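Hypothetical conserved protein TTC0263 (Thermus thermophilus, PDB 2PL2) is of unknown function but is built of tetratricopeptide repeats, helical hairpins that stack side by side and in many relatives serve protein–protein recognition. Local coordinates at residues L79-V84 with H121-L126; A85-A90 with G98-A103; K176-A181 with L185-R190; Q14-G19 with Q49-L54. All blocks are in the same frame, centred on the assembly; numbering follows the deposited sequence.

Interaction 1. Residues L79-V84 with H121-L126; sequences LSEAYV and HLQRGL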
loop_
_atom_site.group_PDB
_atom_site.type_symbol
_atom_site.label_atom_id
_atom_site.label_comp_id
_atom_site.label_asym_id
_atom_site.label_seq_id
_atom_site.Cartn_x
_atom_site.Cartn_y
_atom_site.Cartn_z
ATOM N N LEU A 79 12.986 -6.890 8.849
ATOM C CA LEU A 79 13.676 -5.734 9.404
ATOM C C LEU A 79 14.161 -4.796 8.299
ATOM O O LEU A 79 14.077 -3.580 8.417
ATOM C CB LEU A 79 14.858 -6.237 10.246
ATOM C CG LEU A 79 15.685 -5.315 11.137
ATOM C CD1 LEU A 79 14.784 -4.561 12.093
ATOM C CD2 LEU A 79 16.682 -6.166 11.911
ATOM N N SER A 80 14.668 -5.380 7.223
ATOM C CA SER A 80 15.170 -4.628 6.082
ATOM C C SER A 80 14.101 -3.772 5.402
ATOM O O SER A 80 14.327 -2.594 5.110
ATOM C CB SER A 80 15.760 -5.594 5.061
ATOM O OG SER A 80 16.020 -4.927 3.846
ATOM N N GLU A 81 12.944 -4.369 5.133
ATOM C CA GLU A 81 11.850 -3.652 4.483
ATOM C C GLU A 81 11.255 -2.603 5.418
ATOM O O GLU A 81 10.808 -1.545 4.979
ATOM C CB GLU A 81 10.767 -4.639 4.047
ATOM C CG GLU A 81 11.120 -5.415 2.793
ATOM C CD GLU A 81 10.702 -6.868 2.871
ATOM O OE1 GLU A 81 9.581 -7.123 3.368
ATOM O OE2 GLU A 81 11.487 -7.751 2.428
ATOM N N ALA A 82 11.260 -2.903 6.711
ATOM C CA ALA A 82 10.739 -1.992 7.709
ATOM C C ALA A 82 11.512 -0.676 7.702
ATOM O O ALA A 82 10.910 0.395 7.818
ATOM C CB ALA A 82 10.798 -2.641 9.080
ATOM N N TYR A 83 12.833 -0.746 7.553
ATOM C CA TYR A 83 13.639 0.475 7.524
ATOM C C TYR A 83 13.360 1.308 6.276
ATOM O O TYR A 83 13.418 2.543 6.317
ATOM C CB TYR A 83 15.138 0.159 7.597
ATOM C CG TYR A 83 15.596 -0.222 8.983
ATOM C CD1 TYR A 83 15.413 0.649 10.063
ATOM C CD2 TYR A 83 16.170 -1.469 9.228
ATOM C CE1 TYR A 83 15.778 0.279 11.348
ATOM C CE2 TYR A 83 16.538 -1.846 10.510
ATOM C CZ TYR A 83 16.342 -0.969 11.566
ATOM O OH TYR A 83 16.689 -1.351 12.839
ATOM N N VAL A 84 13.075 0.635 5.164
ATOM C CA VAL A 84 12.767 1.329 3.915
ATOM C C VAL A 84 11.441 2.084 4.052
ATOM O O VAL A 84 11.319 3.219 3.605
ATOM C CB VAL A 84 12.670 0.340 2.718
ATOM C CG1 VAL A 84 12.137 1.062 1.495
ATOM C CG2 VAL A 84 14.045 -0.265 2.419
ATOM N N HIS A 121 19.612 -9.832 -2.520
ATOM C CA HIS A 121 20.231 -9.029 -3.564
ATOM C C HIS A 121 19.210 -8.099 -4.213
ATOM O O HIS A 121 19.539 -6.997 -4.644
ATOM C CB HIS A 121 20.886 -9.957 -4.591
ATOM C CG HIS A 121 22.054 -10.718 -4.045
ATOM N ND1 HIS A 121 23.271 -10.119 -3.760
ATOM C CD2 HIS A 121 22.186 -12.011 -3.676
ATOM C CE1 HIS A 121 24.088 -11.008 -3.241
ATOM N NE2 HIS A 121 23.452 -12.173 -3.177
ATOM N N LEU A 122 17.962 -8.545 -4.261
ATOM C CA LEU A 122 16.894 -7.735 -4.817
ATOM C C LEU A 122 16.685 -6.539 -3.902
ATOM O O LEU A 122 16.672 -5.384 -4.356
ATOM C CB LEU A 122 15.597 -8.547 -4.918
ATOM C CG LEU A 122 14.362 -7.696 -5.275
ATOM C CD1 LEU A 122 14.651 -6.888 -6.548
ATOM C CD2 LEU A 122 13.118 -8.568 -5.425
ATOM N N GLN A 123 16.529 -6.824 -2.608
ATOM C CA GLN A 123 16.334 -5.777 -1.613
ATOM C C GLN A 123 17.546 -4.860 -1.558
ATOM O O GLN A 123 17.408 -3.644 -1.453
ATOM C CB GLN A 123 16.107 -6.384 -0.228
ATOM C CG GLN A 123 14.658 -6.378 0.232
ATOM C CD GLN A 123 14.048 -4.988 0.226
ATOM O OE1 GLN A 123 14.621 -4.048 0.772
ATOM N NE2 GLN A 123 12.875 -4.854 -0.389
ATOM N N ARG A 124 18.735 -5.440 -1.622
ATOM C CA ARG A 124 19.938 -4.634 -1.566
ATOM C C ARG A 124 19.945 -3.649 -2.724
ATOM O O ARG A 124 20.319 -2.489 -2.550
ATOM C CB ARG A 124 21.183 -5.526 -1.609
ATOM C CG ARG A 124 22.466 -4.814 -1.194
ATOM C CD ARG A 124 23.655 -5.776 -1.142
ATOM N NE ARG A 124 23.997 -6.315 -2.460
ATOM C CZ ARG A 124 24.919 -7.251 -2.660
ATOM N NH1 ARG A 124 25.584 -7.747 -1.625
ATOM N NH2 ARG A 124 25.172 -7.695 -3.884
ATOM N N GLY A 125 19.522 -4.100 -3.903
ATOM C CA GLY A 125 19.491 -3.220 -5.062
ATOM C C GLY A 125 18.461 -2.114 -4.909
ATOM O O GLY A 125 18.709 -0.958 -5.244
ATOM N N LEU A 126 17.297 -2.474 -4.382
ATOM C CA LEU A 126 16.223 -1.516 -4.163
ATOM C C LEU A 126 16.671 -0.472 -3.144
ATOM O O LEU A 126 16.250 0.685 -3.202
ATOM C CB LEU A 126 14.977 -2.243 -3.655
ATOM C CG LEU A 126 13.650 -1.473 -3.625
ATOM C CD1 LEU A 126 12.523 -2.428 -3.215
ATOM C CD2 LEU A 126 13.738 -0.300 -2.655
#
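Gln123 lays its amide against the chain of Glu81, with NE2 3.7 Å from CG of Glu81 and CD only slightly farther from the same methylene. The two side chains cross at about a right angle, and the carboxylate and amide planes are turned 54° apart, so the flat groups do not stack. The carboxylate passes beside the aliphatic part of the glutamine instead: Glu81 OE2 is 4.1 Å from Gln123 CG, a van der Waals distance.

The carbonyl end of the amide faces Ser80 and Val84 of the same helix. Gln123 OE1 lies 3.5 Å from Ser80 OG and 4.2 Å from Val84 CG2, which places the carbonyl oxygen between a hydroxyl and a methyl that lie one turn apart on helix 73-88. A bend in the glutamine chain, with CD turned back toward CA (chi2 -56°), brings the amide between these three residues. A single side chain therefore carries this contact from the 121-126 side.

The backbones stand well apart. The segment axes approach to 11.1 Å with nearly the same N-to-C direction, 17° apart, and the closest CA pair is Glu81 with Gln123. Buried area is correspondingly modest, 175 Å² over both sides. Near-parallel neighbours of this sort are expected in a tetratricopeptide superhelix for alternate helices, here 73-88 and 118-130, and the intervening helix 93-113 touches both, its Leu107 meeting Ser80 as well as Gln123. Helix 55-68 flanks the 79-84 side through Leu79 and Ala82, while helices 134-147 and 151-164 meet Leu122 on the other side.

Interaction 2. Residues A85-A90 with G98-A103; sequences ALYRQA and GYLEQA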
loop_
_atom_site.group_PDB
_atom_site.type_symbol
_atom_site.label_atom_id
_atom_site.label_comp_id
_atom_site.label_asym_id
_atom_site.label_seq_id
_atom_site.Cartn_x
_atom_site.Cartn_y
_atom_site.Cartn_z
ATOM N N ALA A 85 10.451 1.451 4.667
ATOM C CA ALA A 85 9.163 2.095 4.845
ATOM C C ALA A 85 9.396 3.374 5.633
ATOM O O ALA A 85 8.893 4.439 5.274
ATOM C CB ALA A 85 8.207 1.168 5.596
ATOM N N LEU A 86 10.173 3.254 6.706
ATOM C CA LEU A 86 10.518 4.383 7.566
ATOM C C LEU A 86 11.277 5.457 6.782
ATOM O O LEU A 86 11.236 6.634 7.138
ATOM C CB LEU A 86 11.382 3.906 8.729
ATOM C CG LEU A 86 10.743 3.034 9.809
ATOM C CD1 LEU A 86 11.830 2.363 10.645
ATOM C CD2 LEU A 86 9.849 3.897 10.676
ATOM N N TYR A 87 11.981 5.045 5.729
ATOM C CA TYR A 87 12.740 5.972 4.890
ATOM C C TYR A 87 11.834 6.815 4.002
ATOM O O TYR A 87 12.099 7.994 3.783
ATOM C CB TYR A 87 13.717 5.225 3.984
ATOM C CG TYR A 87 14.093 6.034 2.756
ATOM C CD1 TYR A 87 14.917 7.152 2.864
ATOM C CD2 TYR A 87 13.559 5.725 1.497
ATOM C CE1 TYR A 87 15.204 7.942 1.753
ATOM C CE2 TYR A 87 13.836 6.506 0.385
ATOM C CZ TYR A 87 14.657 7.618 0.520
ATOM O OH TYR A 87 14.942 8.416 -0.567
ATOM N N ARG A 88 10.793 6.195 3.459
ATOM C CA ARG A 88 9.861 6.906 2.600
ATOM C C ARG A 88 9.129 7.904 3.478
ATOM O O ARG A 88 8.901 9.051 3.087
ATOM C CB ARG A 88 8.866 5.930 1.965
ATOM C CG ARG A 88 9.508 4.876 1.073
ATOM C CD ARG A 88 8.469 3.958 0.433
ATOM N NE ARG A 88 9.075 2.958 -0.447
ATOM C CZ ARG A 88 9.759 3.243 -1.554
ATOM N NH1 ARG A 88 9.929 4.506 -1.928
ATOM N NH2 ARG A 88 10.273 2.263 -2.287
ATOM N N GLN A 89 8.781 7.448 4.679
ATOM C CA GLN A 89 8.073 8.250 5.673
ATOM C C GLN A 89 9.047 9.208 6.366
ATOM O O GLN A 89 8.673 9.937 7.284
ATOM C CB GLN A 89 7.415 7.307 6.689
ATOM C CG GLN A 89 6.866 7.947 7.943
ATOM C CD GLN A 89 7.453 7.323 9.200
ATOM O OE1 GLN A 89 8.639 7.481 9.483
ATOM N NE2 GLN A 89 6.628 6.600 9.948
ATOM N N ALA A 90 10.295 9.211 5.904
ATOM C CA ALA A 90 11.324 10.066 6.478
ATOM C C ALA A 90 10.920 11.531 6.548
ATOM O O ALA A 90 10.855 12.219 5.529
ATOM C CB ALA A 90 12.612 9.930 5.688
ATOM N N GLY A 98 19.769 7.510 7.212
ATOM C CA GLY A 98 20.146 6.630 8.303
ATOM C C GLY A 98 19.424 5.302 8.219
ATOM O O GLY A 98 20.054 4.241 8.230
ATOM N N TYR A 99 18.097 5.366 8.134
ATOM C CA TYR A 99 17.261 4.172 8.035
ATOM C C TYR A 99 17.696 3.267 6.866
ATOM O O TYR A 99 17.744 2.046 6.994
ATOM C CB TYR A 99 15.798 4.575 7.834
ATOM C CG TYR A 99 15.146 5.308 8.995
ATOM C CD1 TYR A 99 14.955 4.687 10.229
ATOM C CD2 TYR A 99 14.667 6.610 8.837
ATOM C CE1 TYR A 99 14.303 5.347 11.276
ATOM C CE2 TYR A 99 14.019 7.272 9.870
ATOM C CZ TYR A 99 13.841 6.638 11.088
ATOM O OH TYR A 99 13.229 7.313 12.117
ATOM N N LEU A 100 18.006 3.883 5.730
ATOM C CA LEU A 100 18.428 3.166 4.534
ATOM C C LEU A 100 19.767 2.519 4.807
ATOM O O LEU A 100 20.043 1.400 4.365
ATOM C CB LEU A 100 18.557 4.146 3.362
ATOM C CG LEU A 100 17.622 4.068 2.146
ATOM C CD1 LEU A 100 16.220 3.643 2.546
ATOM C CD2 LEU A 100 17.614 5.442 1.461
ATOM N N GLU A 101 20.603 3.249 5.537
ATOM C CA GLU A 101 21.933 2.778 5.909
ATOM C C GLU A 101 21.780 1.529 6.773
ATOM O O GLU A 101 22.546 0.568 6.628
ATOM C CB GLU A 101 22.660 3.867 6.693
ATOM C CG GLU A 101 24.162 3.873 6.525
ATOM C CD GLU A 101 24.592 4.508 5.221
ATOM O OE1 GLU A 101 24.056 5.595 4.888
ATOM O OE2 GLU A 101 25.472 3.928 4.539
ATOM N N GLN A 102 20.779 1.544 7.659
ATOM C CA GLN A 102 20.507 0.403 8.538
ATOM C C GLN A 102 20.025 -0.787 7.730
ATOM O O GLN A 102 20.353 -1.938 8.043
ATOM C CB GLN A 102 19.442 0.752 9.590
ATOM C CG GLN A 102 19.841 1.862 10.546
ATOM C CD GLN A 102 18.908 1.960 11.746
ATOM O OE1 GLN A 102 18.914 1.092 12.623
ATOM N NE2 GLN A 102 18.098 3.009 11.784
ATOM N N ALA A 103 19.230 -0.499 6.700
ATOM C CA ALA A 103 18.693 -1.534 5.823
ATOM C C ALA A 103 19.832 -2.204 5.066
ATOM O O ALA A 103 19.822 -3.416 4.879
ATOM C CB ALA A 103 17.670 -0.935 4.847
#
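Leu86 places its CB over the face of the Tyr99 ring: this atom is 4.0 Å from the ring centroid and only 11° off the normal, a CH-pi contact centred on the face. The leucine crosses the tyrosine at about a right angle, and its CD1 reaches forward along the same ring to 3.9 Å from Tyr99 CD1. Near the CD2 side of the ring the backbone takes part, with Tyr99 CD2 3.8 Å from Leu86 O.

The second pair reverses the roles. Here the ring belongs to segment 85-90 and the methyls to segment 98-103: Leu100 CD2 stands 3.5 Å from the centroid of the Tyr87 ring, 15° off its normal but offset toward the rim. Leu100 CD1 presses on the root of the same ring, 3.2 Å from Tyr87 CG, which is tight packing. The leucine's chi1 of -114° lies away from the staggered values, consistent with some strain there.

These exchanged ring-and-leucine pairs join the two arms of a helical hairpin of the tetratricopeptide type, in which helix 73-88 ends, turns, and is followed at once by helix 93-113. The backbones come close enough for it: the CA atoms of Tyr87 and Tyr99 are 5.8 Å apart, and their CB atoms meet between the two pairs.

The polar end of Tyr99 is held within its own helix, where OH is hydrogen-bonded to Arg95 NE. Leu130 of helix 118-130 packs on Tyr87 and Leu100 alike, and Arg88 and Gln89, at the end of helix 73-88, lie against Leu52 and Gly53 of the second subunit.

Interaction 3. Residues K176-A181 with L185-R190; sequences KALEQA and LDLRVR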
loop_
_atom_site.group_PDB
_atom_site.type_symbol
_atom_site.label_atom_id
_atom_site.label_comp_id
_atom_site.label_asym_id
_atom_site.label_seq_id
_atom_site.Cartn_x
_atom_site.Cartn_y
_atom_site.Cartn_z
ATOM N N LYS A 176 10.688 -8.683 -21.594
ATOM C CA LYS A 176 11.158 -10.000 -21.175
ATOM C C LYS A 176 10.290 -10.519 -20.029
ATOM O O LYS A 176 9.801 -11.651 -20.062
ATOM C CB LYS A 176 12.613 -9.931 -20.708
ATOM C CG LYS A 176 13.184 -11.302 -20.369
ATOM C CD LYS A 176 13.133 -12.223 -21.590
ATOM C CE LYS A 176 13.278 -13.687 -21.212
ATOM N NZ LYS A 176 14.620 -14.003 -20.639
ATOM N N ALA A 177 10.110 -9.684 -19.008
ATOM C CA ALA A 177 9.289 -10.043 -17.856
ATOM C C ALA A 177 7.923 -10.505 -18.337
ATOM O O ALA A 177 7.385 -11.490 -17.836
ATOM C CB ALA A 177 9.150 -8.846 -16.905
ATOM N N LEU A 178 7.370 -9.808 -19.327
ATOM C CA LEU A 178 6.060 -10.187 -19.870
ATOM C C LEU A 178 6.063 -11.497 -20.652
ATOM O O LEU A 178 5.011 -12.087 -20.865
ATOM C CB LEU A 178 5.477 -9.056 -20.726
ATOM C CG LEU A 178 4.680 -8.070 -19.857
ATOM C CD1 LEU A 178 4.472 -6.774 -20.583
ATOM C CD2 LEU A 178 3.346 -8.713 -19.457
ATOM N N GLU A 179 7.232 -11.963 -21.079
ATOM C CA GLU A 179 7.280 -13.239 -21.778
ATOM C C GLU A 179 7.212 -14.350 -20.734
ATOM O O GLU A 179 6.686 -15.428 -20.985
ATOM C CB GLU A 179 8.563 -13.365 -22.606
ATOM C CG GLU A 179 8.753 -12.246 -23.634
ATOM C CD GLU A 179 7.689 -12.242 -24.738
ATOM O OE1 GLU A 179 6.481 -12.322 -24.414
ATOM O OE2 GLU A 179 8.065 -12.149 -25.932
ATOM N N GLN A 180 7.739 -14.089 -19.547
ATOM C CA GLN A 180 7.696 -15.098 -18.486
ATOM C C GLN A 180 6.283 -15.227 -17.924
ATOM O O GLN A 180 5.850 -16.325 -17.544
ATOM C CB GLN A 180 8.681 -14.742 -17.382
ATOM C CG GLN A 180 10.097 -14.679 -17.882
ATOM C CD GLN A 180 11.020 -14.013 -16.891
ATOM O OE1 GLN A 180 10.696 -12.950 -16.341
ATOM N NE2 GLN A 180 12.186 -14.620 -16.661
ATOM N N ALA A 181 5.560 -14.110 -17.897
ATOM C CA ALA A 181 4.185 -14.101 -17.402
ATOM C C ALA A 181 3.374 -13.135 -18.272
ATOM O O ALA A 181 3.090 -12.008 -17.881
ATOM C CB ALA A 181 4.167 -13.666 -15.942
ATOM N N LEU A 185 -1.230 -8.495 -15.645
ATOM C CA LEU A 185 -1.751 -7.147 -15.812
ATOM C C LEU A 185 -0.901 -6.120 -15.090
ATOM O O LEU A 185 -0.669 -5.025 -15.596
ATOM C CB LEU A 185 -3.204 -7.102 -15.352
ATOM C CG LEU A 185 -4.069 -8.144 -16.088
ATOM C CD1 LEU A 185 -5.555 -7.849 -15.870
ATOM C CD2 LEU A 185 -3.746 -8.130 -17.575
ATOM N N ASP A 186 -0.413 -6.485 -13.911
ATOM C CA ASP A 186 0.433 -5.593 -13.152
ATOM C C ASP A 186 1.566 -5.201 -14.085
ATOM O O ASP A 186 1.870 -4.027 -14.281
ATOM C CB ASP A 186 0.984 -6.325 -11.934
ATOM C CG ASP A 186 1.986 -5.485 -11.160
ATOM O OD1 ASP A 186 1.574 -4.470 -10.549
ATOM O OD2 ASP A 186 3.192 -5.830 -11.181
ATOM N N LEU A 187 2.179 -6.210 -14.678
ATOM C CA LEU A 187 3.274 -6.002 -15.615
ATOM C C LEU A 187 2.861 -5.177 -16.858
ATOM O O LEU A 187 3.585 -4.267 -17.271
ATOM C CB LEU A 187 3.838 -7.366 -16.030
ATOM C CG LEU A 187 5.353 -7.463 -16.217
ATOM C CD1 LEU A 187 6.079 -6.720 -15.113
ATOM C CD2 LEU A 187 5.740 -8.938 -16.237
ATOM N N ARG A 188 1.696 -5.472 -17.434
ATOM C CA ARG A 188 1.236 -4.737 -18.620
ATOM C C ARG A 188 1.091 -3.250 -18.369
ATOM O O ARG A 188 1.505 -2.435 -19.187
ATOM C CB ARG A 188 -0.086 -5.301 -19.122
ATOM C CG ARG A 188 0.026 -6.716 -19.623
ATOM C CD ARG A 188 -1.312 -7.222 -20.120
ATOM N NE ARG A 188 -1.192 -8.535 -20.746
ATOM C CZ ARG A 188 -2.227 -9.278 -21.106
ATOM N NH1 ARG A 188 -3.454 -8.830 -20.903
ATOM N NH2 ARG A 188 -2.036 -10.472 -21.645
ATOM N N VAL A 189 0.518 -2.892 -17.226
ATOM C CA VAL A 189 0.352 -1.489 -16.872
ATOM C C VAL A 189 1.688 -0.753 -16.747
ATOM O O VAL A 189 1.806 0.387 -17.177
ATOM C CB VAL A 189 -0.424 -1.329 -15.528
ATOM C CG1 VAL A 189 -0.554 0.179 -15.167
ATOM C CG2 VAL A 189 -1.810 -1.956 -15.641
ATOM N N ARG A 190 2.698 -1.384 -16.153
ATOM C CA ARG A 190 3.987 -0.714 -16.001
ATOM C C ARG A 190 4.614 -0.532 -17.363
ATOM O O ARG A 190 5.194 0.510 -17.652
ATOM C CB ARG A 190 4.924 -1.530 -15.106
ATOM C CG ARG A 190 4.562 -1.502 -13.625
ATOM C CD ARG A 190 5.071 -2.753 -12.945
ATOM N NE ARG A 190 4.682 -2.829 -11.542
ATOM C CZ ARG A 190 5.331 -2.226 -10.549
ATOM N NH1 ARG A 190 6.415 -1.494 -10.802
ATOM N NH2 ARG A 190 4.894 -2.356 -9.297
#
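Leu187 fills the angle between Ala177 and Leu178, joining helix 167-180 to helix 185-195 across a short turn. The two form a helical hairpin at the C-terminal end of the modelled tetratricopeptide repeat array: the segment axes run 161° apart, close to antiparallel, and approach to 9.8 Å.

Apolar contacts carry the packing. Leu187 CD2 lies 3.5 Å from Ala177 CB and as near to the carbonyl carbon of that alanine, so one methyl presses on both side chain and backbone of the opposing helix. Leu178 approaches from beside it: the two leucines slide past each other in opposite directions, with Leu178 CD2 3.7 Å from Leu187 CB. The chi1 of Leu187, -142°, departs from a staggered value, consistent with its close seat against the alanine. The same Leu178 CD2 also touches the aliphatic base of Arg188, which crosses it at about a right angle and extends the apolar patch toward solvent.

Polar interactions frame this core rather than bridge it, since no hydrogen bond links the two segments. Arg188 runs extended from CG to NE, and its NH2 is hydrogen-bonded to Pro182 O in the turn. Asp184 OD1 accepts from Leu187 N, tying the first turn of the second helix to the connection before it. Beyond the hairpin, Arg154 of helix 151-164 packs on Ala177 and Ser155 on Leu187. Within segment 185-190 a weak salt bridge spans one turn, with Arg190 NE 3.4 Å from Asp186 OD2 and an N-H...O angle of 138°.

Interaction 4. Residues Q14-G19 with Q49-L54; sequences QLYALG and QLKLGL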
loop_
_atom_site.group_PDB
_atom_site.type_symbol
_atom_site.label_atom_id
_atom_site.label_comp_id
_atom_site.label_asym_id
_atom_site.label_seq_id
_atom_site.Cartn_x
_atom_site.Cartn_y
_atom_site.Cartn_z
ATOM N N GLN A 14 -1.442 -18.726 2.248
ATOM C CA GLN A 14 -2.190 -18.762 0.993
ATOM C C GLN A 14 -2.878 -17.415 0.778
ATOM O O GLN A 14 -2.697 -16.779 -0.262
ATOM C CB GLN A 14 -3.188 -19.931 1.031
ATOM C CG GLN A 14 -2.470 -21.257 1.330
ATOM C CD GLN A 14 -3.376 -22.469 1.444
ATOM O OE1 GLN A 14 -4.520 -22.379 1.888
ATOM N NE2 GLN A 14 -2.843 -23.629 1.072
ATOM N N LEU A 15 -3.628 -16.959 1.777
ATOM C CA LEU A 15 -4.320 -15.674 1.687
ATOM C C LEU A 15 -3.340 -14.545 1.462
ATOM O O LEU A 15 -3.669 -13.565 0.792
ATOM C CB LEU A 15 -5.126 -15.399 2.963
ATOM C CG LEU A 15 -6.462 -16.140 3.074
ATOM C CD1 LEU A 15 -6.990 -16.036 4.477
ATOM C CD2 LEU A 15 -7.462 -15.548 2.096
ATOM N N TYR A 16 -2.141 -14.665 2.026
ATOM C CA TYR A 16 -1.164 -13.606 1.848
ATOM C C TYR A 16 -0.816 -13.549 0.373
ATOM O O TYR A 16 -0.790 -12.480 -0.216
ATOM C CB TYR A 16 0.105 -13.856 2.686
ATOM C CG TYR A 16 1.196 -12.821 2.453
ATOM C CD1 TYR A 16 1.217 -11.615 3.153
ATOM C CD2 TYR A 16 2.160 -13.016 1.474
ATOM C CE1 TYR A 16 2.180 -10.629 2.873
ATOM C CE2 TYR A 16 3.116 -12.042 1.186
ATOM C CZ TYR A 16 3.118 -10.855 1.882
ATOM O OH TYR A 16 4.047 -9.896 1.553
ATOM N N ALA A 17 -0.554 -14.713 -0.223
ATOM C CA ALA A 17 -0.211 -14.804 -1.647
ATOM C C ALA A 17 -1.372 -14.322 -2.510
ATOM O O ALA A 17 -1.174 -13.909 -3.654
ATOM C CB ALA A 17 0.149 -16.246 -2.026
ATOM N N LEU A 18 -2.583 -14.389 -1.964
ATOM C CA LEU A 18 -3.759 -13.929 -2.691
ATOM C C LEU A 18 -3.971 -12.421 -2.508
ATOM O O LEU A 18 -4.878 -11.837 -3.091
ATOM C CB LEU A 18 -5.008 -14.705 -2.245
ATOM C CG LEU A 18 -4.938 -16.211 -2.514
ATOM C CD1 LEU A 18 -6.262 -16.855 -2.256
ATOM C CD2 LEU A 18 -4.526 -16.440 -3.974
ATOM N N GLY A 19 -3.123 -11.787 -1.701
ATOM C CA GLY A 19 -3.239 -10.350 -1.489
ATOM C C GLY A 19 -4.246 -9.895 -0.441
ATOM O O GLY A 19 -4.489 -8.692 -0.289
ATOM N N GLN A 49 2.101 -7.064 8.306
ATOM C CA GLN A 49 2.009 -5.766 8.965
ATOM C C GLN A 49 2.580 -4.658 8.085
ATOM O O GLN A 49 2.053 -3.548 8.050
ATOM C CB GLN A 49 2.750 -5.802 10.307
ATOM C CG GLN A 49 2.143 -6.773 11.324
ATOM C CD GLN A 49 2.886 -6.799 12.640
ATOM O OE1 GLN A 49 4.107 -6.951 12.667
ATOM N NE2 GLN A 49 2.155 -6.665 13.745
ATOM N N LEU A 50 3.668 -4.955 7.378
ATOM C CA LEU A 50 4.282 -3.966 6.494
ATOM C C LEU A 50 3.267 -3.607 5.405
ATOM O O LEU A 50 3.089 -2.438 5.075
ATOM C CB LEU A 50 5.560 -4.532 5.860
ATOM C CG LEU A 50 6.828 -4.681 6.715
ATOM C CD1 LEU A 50 7.772 -5.678 6.062
ATOM C CD2 LEU A 50 7.508 -3.326 6.883
ATOM N N LYS A 51 2.601 -4.626 4.861
ATOM C CA LYS A 51 1.596 -4.437 3.819
ATOM C C LYS A 51 0.432 -3.606 4.344
ATOM O O LYS A 51 -0.100 -2.760 3.637
ATOM C CB LYS A 51 1.080 -5.796 3.317
ATOM C CG LYS A 51 2.066 -6.551 2.449
ATOM C CD LYS A 51 2.321 -5.804 1.135
ATOM C CE LYS A 51 3.608 -6.269 0.444
ATOM N NZ LYS A 51 3.650 -7.737 0.163
ATOM N N LEU A 52 0.043 -3.841 5.594
ATOM C CA LEU A 52 -1.059 -3.095 6.199
ATOM C C LEU A 52 -0.589 -1.769 6.805
ATOM O O LEU A 52 -1.262 -1.189 7.650
ATOM C CB LEU A 52 -1.755 -3.949 7.269
ATOM C CG LEU A 52 -2.386 -5.262 6.789
ATOM C CD1 LEU A 52 -3.098 -5.967 7.945
ATOM C CD2 LEU A 52 -3.365 -4.963 5.653
ATOM N N GLY A 53 0.573 -1.295 6.375
ATOM C CA GLY A 53 1.096 -0.037 6.888
ATOM C C GLY A 53 1.448 0.011 8.370
ATOM O O GLY A 53 1.683 1.095 8.909
ATOM N N LEU A 54 1.499 -1.148 9.027
ATOM C CA LEU A 54 1.834 -1.227 10.455
ATOM C C LEU A 54 3.362 -1.341 10.684
ATOM O O LEU A 54 3.851 -2.368 11.148
ATOM C CB LEU A 54 1.138 -2.439 11.078
ATOM C CG LEU A 54 -0.343 -2.645 10.770
ATOM C CD1 LEU A 54 -0.870 -3.796 11.615
ATOM C CD2 LEU A 54 -1.118 -1.381 11.057
#
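Tyr16 and Lys51 meet through one bond at their far ends, linking the closing turns of helix 6-17 and helix 39-51, two alternate helices of the tetratricopeptide array with helix 21-32 between them in the chain.

The close part is small and polar. Lys51 NZ donates to Tyr16 OH at 2.6 Å, a short bond. The ammonium approaches the ring obliquely, lying 3.6 Å from Tyr16 CZ, and the two side chains cross at about a right angle. The lysine gets there by folding: bends at chi2 (-66°) and at chi4 (57°) carry NZ back to the hydroxyl, while CG passes 4.1 Å from Tyr16 CE1. The tyrosine hydroxyl is carried there by a ring whose CG is anti to the backbone N (chi1 176°). Other aromatics pack on that ring, Trp44 edge-to-face and Tyr21 at a slant, consistent with its being held in place. A positive charge so near would be expected to polarise the phenol oxygen.

Everything else in the contact is loose. The segments bury only 86 Å² between them, and Lys51 is an exposed residue that leans on Tyr21 and reaches a buried one from the solvent side. Leu15 and Leu18 pack on Ser193 of the second subunit.

Both helices finish in Schellman motifs, away from the bond. Gly19, with positive phi, has its N 2.9 Å from Tyr16 O. In the other segment Gly53 takes the matching place: Leu54 N is hydrogen-bonded to Gln49 O at 2.6 Å, and Gly53 N to Leu50 O at 3.1 Å.

How the interactions relate
Along the chain the order is interaction 4, then interaction 1 with interaction 2 nested inside its loop, then interaction 3. Interactions 1 and 2 share helix 73-88, have centres about 9 Å apart and touch, with Tyr83 of one packing on Tyr99 and Ala103 of the other. Interaction 4 also meets interaction 1, about 17 Å away between centres, where Leu50 packs on Glu81 and Ala82. Interaction 3 stands apart at the C-terminal end, about 23 Å from interaction 1 between centres, with no direct touch. Contacts within hairpins (2 and 3) and between alternate helices (1 and 4) thus both occur, as expected for a continuous repeat array; interactions 2, 3 and 4 also reach the second subunit.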